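Local coordinates for protein aldo-keto reductase 2E (Bombyx mori, PDB 3WCZ) that catalyses NADPH-dependent reduction of 3-dehydroecdysone, with lower activity on phenylglyoxal and isatin, and may take part in regulating moulting in the silkworm, at residues D135-W140 and V169-I174; D145-Q148 and S154-V157. All blocks are in the same frame, centred on the assembly; numbering follows the deposited sequence.

Contact 1 (D135-W140 and V169-I174); sequences DYLETW and VSNSYI
Asn171, just past the end of helix 162-170, meets Leu137 in the first turn of helix 136-148. Its CB lies 3.8 Å from Leu137 CD1 and 4.0 Å from Leu137 CD2, so the methylene rests against both methyls of the leucine fork. The amide takes no part in this touch: Asn171 ND2 is hydrogen-bonded to the carbonyl of Arg167, in the last turn of helix 162-170. Leu137 is itself fixed at the backbone: Leu137 N donates to Asp135 OD1 over 3.0 Å, a nearly straight N-cap bond that approaches from above the carboxylate plane; Asp135 OD2 pairs with Arg167 in a salt bridge to the neighbouring helix. Ser172 follows, its CB 3.4 Å from Trp140 CD1 on the pyrrole side of the indole. Ser172 OG, hydrogen-bonded to the carbonyl of Leu168, lies 3.5 Å from Trp140 NE1. At Ile174 the polar link is made: Trp140 NE1 donates to Ile174 O over 2.9 Å, with the oxygen in the indole plane and the donor almost in line with the C=O, although the hydrogen bond is bent at the hydrogen (141°). Trp140 has CG anti to its backbone N (chi1 -171°), which carries the indole away from its helix to the loop carbonyl, while Ile155 and Val157 of strand 152-158 touch the ring from the barrel. Two neighbouring outer helices of a TIM barrel, and the loop leading from the second into strand 178-182, are thereby joined, an arrangement of the (beta/alpha)8 fold of aldo-keto reductases.

Contact 2 (D145-Q148 and S154-V157); sequences DARQ and SIGV
The last turn of helix 136-148 runs beside strand 152-158 where the chain turns a corner at Ser154, the backbones coming nearest at Arg147 and Ser154, whose CA atoms are 6.5 Å apart. Arg147 and Ile155 both point their CB toward the opposite segment. The touch is aliphatic: Arg147 CB lies 4.1 Å from Ile155 CG2, the branch methyl, which stands beside the isoleucine's backbone N and is thereby presented to the arginine. Ile155 also packs on Trp140, Met143 and Gln144 farther back along the helix. In the TIM barrel this is an alpha-to-beta connection, in which an outer helix passes through a short turn to the next parallel strand and packs on residues facing out from the barrel. Beyond CB the arginine runs extended, CG anti to the backbone N (chi1 -176°), then bends at chi3, bringing the guanidinium edge-on to the Ser154 backbone, with Arg147 NH1 4.4 Å from Ser154 CA. Ser154 points its CB away from the helix, and its OG is hydrogen-bonded to Asp12 OD2, in the turn of the hairpin formed by strands 7-9 and 15-17; the same Asp12 oxygen, outside both segments, makes a long, weak ion pair with Arg147 NH1.

Contact 1 and contact 2 lie at successive levels of helix 136-148, their centres 11 Å apart. Trp140 bridges them: its CZ2 is 3.6 Å from Ile155 CD1, and its CZ3 is 3.5 Å from Gly156 O. Farther along the helix, Ile174 CD1 packs 3.4 Å from Arg147 NE. The strand of contact 2 runs on to Ser158 and Asn159, which bind NADP(+). Both contacts lie away from the cofactor: the Trp140 side chain is about 9 Å from that of Ser158 and about 13 Å from the bound NADP, and the Ile155 side chain is about 11 Å from that of Ser158.

Contact 1 (D135-W140 and V169-I174)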
ATOM      1  N   ASP A 135      -8.906 -21.711   0.227  1.00 10.83           N
ATOM      2  CA  ASP A 135      -9.773 -20.651  -0.270  1.00 10.36           C
ATOM      3  C   ASP A 135      -9.540 -19.389   0.553  1.00  9.87           C
ATOM      4  O   ASP A 135      -9.503 -19.416   1.779  1.00 10.86           O
ATOM      5  CB  ASP A 135     -11.213 -21.128  -0.116  1.00 11.44           C
ATOM      6  CG  ASP A 135     -12.224 -20.294  -0.856  1.00 13.70           C
ATOM      7  OD1 ASP A 135     -11.940 -19.151  -1.288  1.00 12.48           O
ATOM      8  OD2 ASP A 135     -13.364 -20.797  -1.012  1.00 16.11           O
ATOM      9  N   TYR A 136      -9.366 -18.264  -0.144  1.00 10.44           N
ATOM     10  CA  TYR A 136      -9.184 -16.982   0.546  1.00  9.65           C
ATOM     11  C   TYR A 136     -10.438 -16.614   1.339  1.00 10.99           C
ATOM     12  O   TYR A 136     -10.374 -15.786   2.235  1.00 10.18           O
ATOM     13  CB  TYR A 136      -8.784 -15.848  -0.439  1.00 10.66           C
ATOM     14  CG  TYR A 136      -9.748 -15.687  -1.581  1.00  9.16           C
ATOM     15  CD1 TYR A 136     -10.969 -15.053  -1.392  1.00 10.50           C
ATOM     16  CD2 TYR A 136      -9.467 -16.180  -2.841  1.00 10.24           C
ATOM     17  CE1 TYR A 136     -11.873 -14.940  -2.411  1.00  9.63           C
ATOM     18  CE2 TYR A 136     -10.377 -16.089  -3.874  1.00 10.30           C
ATOM     19  CZ  TYR A 136     -11.583 -15.456  -3.661  1.00 10.56           C
ATOM     20  OH  TYR A 136     -12.490 -15.384  -4.675  1.00 13.10           O
ATOM     21  N   LEU A 137     -11.577 -17.255   1.054  1.00 10.80           N
ATOM     22  CA  LEU A 137     -12.755 -17.028   1.903  1.00 11.34           C
ATOM     23  C   LEU A 137     -12.523 -17.548   3.313  1.00 12.52           C
ATOM     24  O   LEU A 137     -13.031 -16.992   4.289  1.00 11.73           O
ATOM     25  CB  LEU A 137     -14.015 -17.674   1.328  1.00 14.05           C
ATOM     26  CG  LEU A 137     -14.544 -17.145   0.017  1.00 16.33           C
ATOM     27  CD1 LEU A 137     -15.773 -17.947  -0.318  1.00 19.54           C
ATOM     28  CD2 LEU A 137     -14.869 -15.662   0.102  1.00 16.13           C
ATOM     29  N   GLU A 138     -11.782 -18.636   3.432  1.00 10.83           N
ATOM     30  CA  GLU A 138     -11.422 -19.141   4.741  1.00 11.28           C
ATOM     31  C   GLU A 138     -10.483 -18.179   5.473  1.00 10.76           C
ATOM     32  O   GLU A 138     -10.640 -17.889   6.658  1.00 11.72           O
ATOM     33  CB  GLU A 138     -10.787 -20.518   4.637  1.00 12.79           C
ATOM     34  CG  GLU A 138     -10.299 -20.958   5.970  1.00 15.18           C
ATOM     35  CD  GLU A 138      -9.771 -22.369   6.006  1.00 15.43           C
ATOM     36  OE1 GLU A 138     -10.375 -23.224   5.311  1.00 20.96           O
ATOM     37  OE2 GLU A 138      -8.789 -22.625   6.744  1.00 16.07           O
ATOM     38  N   THR A 139      -9.495 -17.673   4.743  1.00 10.00           N
ATOM     39  CA  THR A 139      -8.552 -16.738   5.317  1.00  9.33           C
ATOM     40  C   THR A 139      -9.327 -15.515   5.826  1.00  8.75           C
ATOM     41  O   THR A 139      -9.044 -14.961   6.890  1.00  9.01           O
ATOM     42  CB  THR A 139      -7.542 -16.324   4.236  1.00  9.66           C
ATOM     43  OG1 THR A 139      -7.048 -17.497   3.577  1.00  8.83           O
ATOM     44  CG2 THR A 139      -6.386 -15.526   4.813  1.00  9.90           C
ATOM     45  N   TRP A 140     -10.315 -15.093   5.035  1.00 10.58           N
ATOM     46  CA  TRP A 140     -11.108 -13.914   5.375  1.00 10.69           C
ATOM     47  C   TRP A 140     -11.887 -14.152   6.661  1.00 12.33           C
ATOM     48  O   TRP A 140     -12.088 -13.203   7.444  1.00 11.79           O
ATOM     49  CB  TRP A 140     -12.030 -13.531   4.213  1.00 11.51           C
ATOM     50  CG  TRP A 140     -12.703 -12.211   4.408  1.00 11.07           C
ATOM     51  CD1 TRP A 140     -14.028 -11.998   4.630  1.00 13.36           C
ATOM     52  CD2 TRP A 140     -12.080 -10.933   4.440  1.00 10.11           C
ATOM     53  NE1 TRP A 140     -14.268 -10.656   4.793  1.00 13.03           N
ATOM     54  CE2 TRP A 140     -13.085  -9.978   4.655  1.00 10.77           C
ATOM     55  CE3 TRP A 140     -10.752 -10.498   4.308  1.00 11.17           C
ATOM     56  CZ2 TRP A 140     -12.812  -8.614   4.745  1.00  9.66           C
ATOM     57  CZ3 TRP A 140     -10.492  -9.158   4.406  1.00  9.68           C
ATOM     58  CH2 TRP A 140     -11.504  -8.236   4.618  1.00  8.80           C
ATOM     59  N   VAL A 169     -16.996 -10.280  -1.641  1.00 11.78           N
ATOM     60  CA  VAL A 169     -18.120  -9.467  -1.211  1.00 12.09           C
ATOM     61  C   VAL A 169     -19.409 -10.299  -1.083  1.00 15.16           C
ATOM     62  O   VAL A 169     -20.159 -10.140  -0.119  1.00 17.90           O
ATOM     63  CB  VAL A 169     -18.344  -8.263  -2.157  1.00 13.07           C
ATOM     64  CG1 VAL A 169     -19.648  -7.579  -1.830  1.00 15.10           C
ATOM     65  CG2 VAL A 169     -17.167  -7.293  -2.050  1.00 16.88           C
ATOM     66  N   SER A 170     -19.655 -11.172  -2.043  1.00 12.96           N
ATOM     67  CA  SER A 170     -20.883 -11.959  -2.044  1.00 13.54           C
ATOM     68  C   SER A 170     -20.909 -13.056  -0.986  1.00 15.49           C
ATOM     69  O   SER A 170     -21.992 -13.558  -0.662  1.00 16.80           O
ATOM     70  CB  SER A 170     -21.091 -12.597  -3.408  1.00 16.52           C
ATOM     71  OG  SER A 170     -21.375 -11.591  -4.362  1.00 21.42           O
ATOM     72  N   ASN A 171     -19.760 -13.419  -0.440  1.00 10.75           N
ATOM     73  CA  ASN A 171     -19.663 -14.588   0.405  1.00 10.23           C
ATOM     74  C   ASN A 171     -19.086 -14.324   1.755  1.00 14.56           C
ATOM     75  O   ASN A 171     -18.713 -15.272   2.442  1.00 16.84           O
ATOM     76  CB  ASN A 171     -18.883 -15.698  -0.290  1.00 12.38           C
ATOM     77  CG  ASN A 171     -19.621 -16.249  -1.479  1.00 13.42           C
ATOM     78  OD1 ASN A 171     -20.538 -17.079  -1.313  1.00 19.39           O
ATOM     79  ND2 ASN A 171     -19.245 -15.837  -2.676  1.00 15.57           N
ATOM     80  N   SER A 172     -19.112 -13.075   2.196  1.00  9.25           N
ATOM     81  CA  SER A 172     -18.649 -12.709   3.537  1.00 10.06           C
ATOM     82  C   SER A 172     -19.612 -11.706   4.155  1.00  8.18           C
ATOM     83  O   SER A 172     -20.368 -11.065   3.430  1.00 10.04           O
ATOM     84  CB  SER A 172     -17.222 -12.153   3.532  1.00 14.01           C
ATOM     85  OG  SER A 172     -17.133 -10.944   2.829  1.00 15.89           O
ATOM     86  N   TYR A 173     -19.545 -11.532   5.464  1.00  8.64           N
ATOM     87  CA  TYR A 173     -20.475 -10.613   6.121  0.52  9.79           C
ATOM     88  C   TYR A 173     -19.910  -9.228   6.228  1.00 12.69           C
ATOM     89  O   TYR A 173     -20.656  -8.261   6.353  1.00 12.38           O
ATOM     90  CB  TYR A 173     -20.879 -11.071   7.516  0.52  9.94           C
ATOM     91  CG  TYR A 173     -19.900 -10.715   8.609  0.52 10.14           C
ATOM     92  CD1 TYR A 173     -19.784  -9.412   9.099  0.52 12.83           C
ATOM     93  CD2 TYR A 173     -19.082 -11.695   9.147  0.52 10.34           C
ATOM     94  CE1 TYR A 173     -18.876  -9.105  10.105  0.52 12.55           C
ATOM     95  CE2 TYR A 173     -18.179 -11.401  10.148  0.52 13.67           C
ATOM     96  CZ  TYR A 173     -18.081 -10.109  10.625  0.52 12.04           C
ATOM     97  OH  TYR A 173     -17.167  -9.861  11.623  0.52 15.91           O
ATOM     98  N   ILE A 174     -18.600  -9.110   6.147  1.00 14.63           N
ATOM     99  CA  ILE A 174     -18.025  -7.786   6.031  1.00 15.90           C
ATOM    100  C   ILE A 174     -17.078  -7.688   4.855  1.00 14.12           C
ATOM    101  O   ILE A 174     -16.157  -8.494   4.754  1.00 13.07           O
ATOM    102  CB  ILE A 174     -17.331  -7.458   7.284  1.00 13.71           C
ATOM    103  CG1 ILE A 174     -16.644  -6.102   7.157  1.00 19.96           C
ATOM    104  CG2 ILE A 174     -16.335  -8.438   7.612  1.00 15.09           C
ATOM    105  CD1 ILE A 174     -16.275  -5.522   8.496  1.00 27.34           C
TER

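Contact 2 (D145-Q148 and S154-V157)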
ATOM      1  N   ASP A 145     -12.321 -12.678  12.373  1.00  9.80           N
ATOM      2  CA  ASP A 145     -12.030 -12.991  13.773  1.00  9.67           C
ATOM      3  C   ASP A 145     -11.047 -11.983  14.403  1.00  9.73           C
ATOM      4  O   ASP A 145     -11.252 -11.529  15.528  1.00 10.94           O
ATOM      5  CB  ASP A 145     -11.438 -14.400  13.908  1.00 10.23           C
ATOM      6  CG  ASP A 145     -12.407 -15.521  13.532  1.00 12.72           C
ATOM      7  OD1 ASP A 145     -13.626 -15.303  13.475  1.00 13.07           O
ATOM      8  OD2 ASP A 145     -11.881 -16.633  13.281  1.00 15.61           O
ATOM      9  N   ALA A 146      -9.976 -11.646  13.684  1.00  9.64           N
ATOM     10  CA  ALA A 146      -9.010 -10.676  14.202  1.00 10.03           C
ATOM     11  C   ALA A 146      -9.670  -9.331  14.470  1.00  9.28           C
ATOM     12  O   ALA A 146      -9.336  -8.681  15.458  1.00 11.13           O
ATOM     13  CB  ALA A 146      -7.872 -10.494  13.248  1.00 11.18           C
ATOM     14  N   ARG A 147     -10.596  -8.925  13.602  1.00  9.64           N
ATOM     15  CA  ARG A 147     -11.333  -7.681  13.807  1.00 11.38           C
ATOM     16  C   ARG A 147     -12.241  -7.795  15.045  1.00 11.30           C
ATOM     17  O   ARG A 147     -12.273  -6.883  15.880  1.00 11.85           O
ATOM     18  CB  ARG A 147     -12.155  -7.374  12.567  1.00 12.86           C
ATOM     19  CG  ARG A 147     -12.916  -6.054  12.593  1.00 18.54           C
ATOM     20  CD  ARG A 147     -14.001  -6.157  11.492  1.00 25.68           C
ATOM     21  NE  ARG A 147     -15.244  -5.416  11.740  1.00 25.12           N
ATOM     22  CZ  ARG A 147     -15.293  -4.092  11.666  1.00 30.80           C
ATOM     23  NH1 ARG A 147     -14.174  -3.410  11.417  1.00 39.97           N
ATOM     24  NH2 ARG A 147     -16.432  -3.449  11.862  1.00 36.29           N
ATOM     25  N   GLN A 148     -12.951  -8.913  15.188  1.00 10.53           N
ATOM     26  CA  GLN A 148     -13.892  -9.033  16.305  1.00  9.92           C
ATOM     27  C   GLN A 148     -13.160  -9.074  17.620  1.00 11.83           C
ATOM     28  O   GLN A 148     -13.683  -8.591  18.630  1.00 13.26           O
ATOM     29  CB  GLN A 148     -14.793 -10.254  16.156  1.00 12.97           C
ATOM     30  CG  GLN A 148     -15.766 -10.206  15.005  1.00 22.75           C
ATOM     31  CD  GLN A 148     -16.798  -9.055  15.054  1.00 17.79           C
ATOM     32  OE1 GLN A 148     -16.924  -8.289  16.032  1.00 21.58           O
ATOM     33  NE2 GLN A 148     -17.479  -8.880  13.935  1.00 33.71           N
ATOM     34  N   SER A 154      -9.569  -2.426  11.255  1.00  8.27           N
ATOM     35  CA  SER A 154     -10.151  -2.656   9.929  1.00  8.14           C
ATOM     36  C   SER A 154      -9.413  -3.780   9.217  1.00  7.24           C
ATOM     37  O   SER A 154      -8.249  -4.029   9.497  1.00  7.12           O
ATOM     38  CB  SER A 154     -10.026  -1.406   9.048  1.00  8.38           C
ATOM     39  OG  SER A 154     -10.740  -0.307   9.600  1.00  9.64           O
ATOM     40  N   ILE A 155     -10.105  -4.420   8.284  1.00  6.34           N
ATOM     41  CA  ILE A 155      -9.558  -5.519   7.517  1.00  7.55           C
ATOM     42  C   ILE A 155      -9.781  -5.296   6.030  1.00  7.40           C
ATOM     43  O   ILE A 155     -10.794  -4.753   5.606  1.00  7.46           O
ATOM     44  CB  ILE A 155     -10.126  -6.906   7.974  1.00  7.83           C
ATOM     45  CG1 ILE A 155     -11.665  -6.926   7.966  1.00  8.43           C
ATOM     46  CG2 ILE A 155      -9.555  -7.261   9.339  1.00  9.28           C
ATOM     47  CD1 ILE A 155     -12.188  -8.331   8.239  1.00  9.58           C
ATOM     48  N   GLY A 156      -8.793  -5.693   5.227  1.00  6.92           N
ATOM     49  CA  GLY A 156      -8.905  -5.601   3.783  1.00  7.48           C
ATOM     50  C   GLY A 156      -8.010  -6.605   3.090  1.00  6.13           C
ATOM     51  O   GLY A 156      -7.507  -7.567   3.703  1.00  7.28           O
ATOM     52  N   VAL A 157      -7.843  -6.399   1.791  1.00  7.17           N
ATOM     53  CA  VAL A 157      -7.089  -7.332   0.979  1.00  7.26           C
ATOM     54  C   VAL A 157      -6.106  -6.594   0.085  1.00  6.61           C
ATOM     55  O   VAL A 157      -6.128  -5.350  -0.016  1.00  7.06           O
ATOM     56  CB  VAL A 157      -8.048  -8.225   0.130  1.00  7.73           C
ATOM     57  CG1 VAL A 157      -8.940  -9.054   1.034  1.00  8.91           C
ATOM     58  CG2 VAL A 157      -8.861  -7.387  -0.894  1.00  7.79           C
TER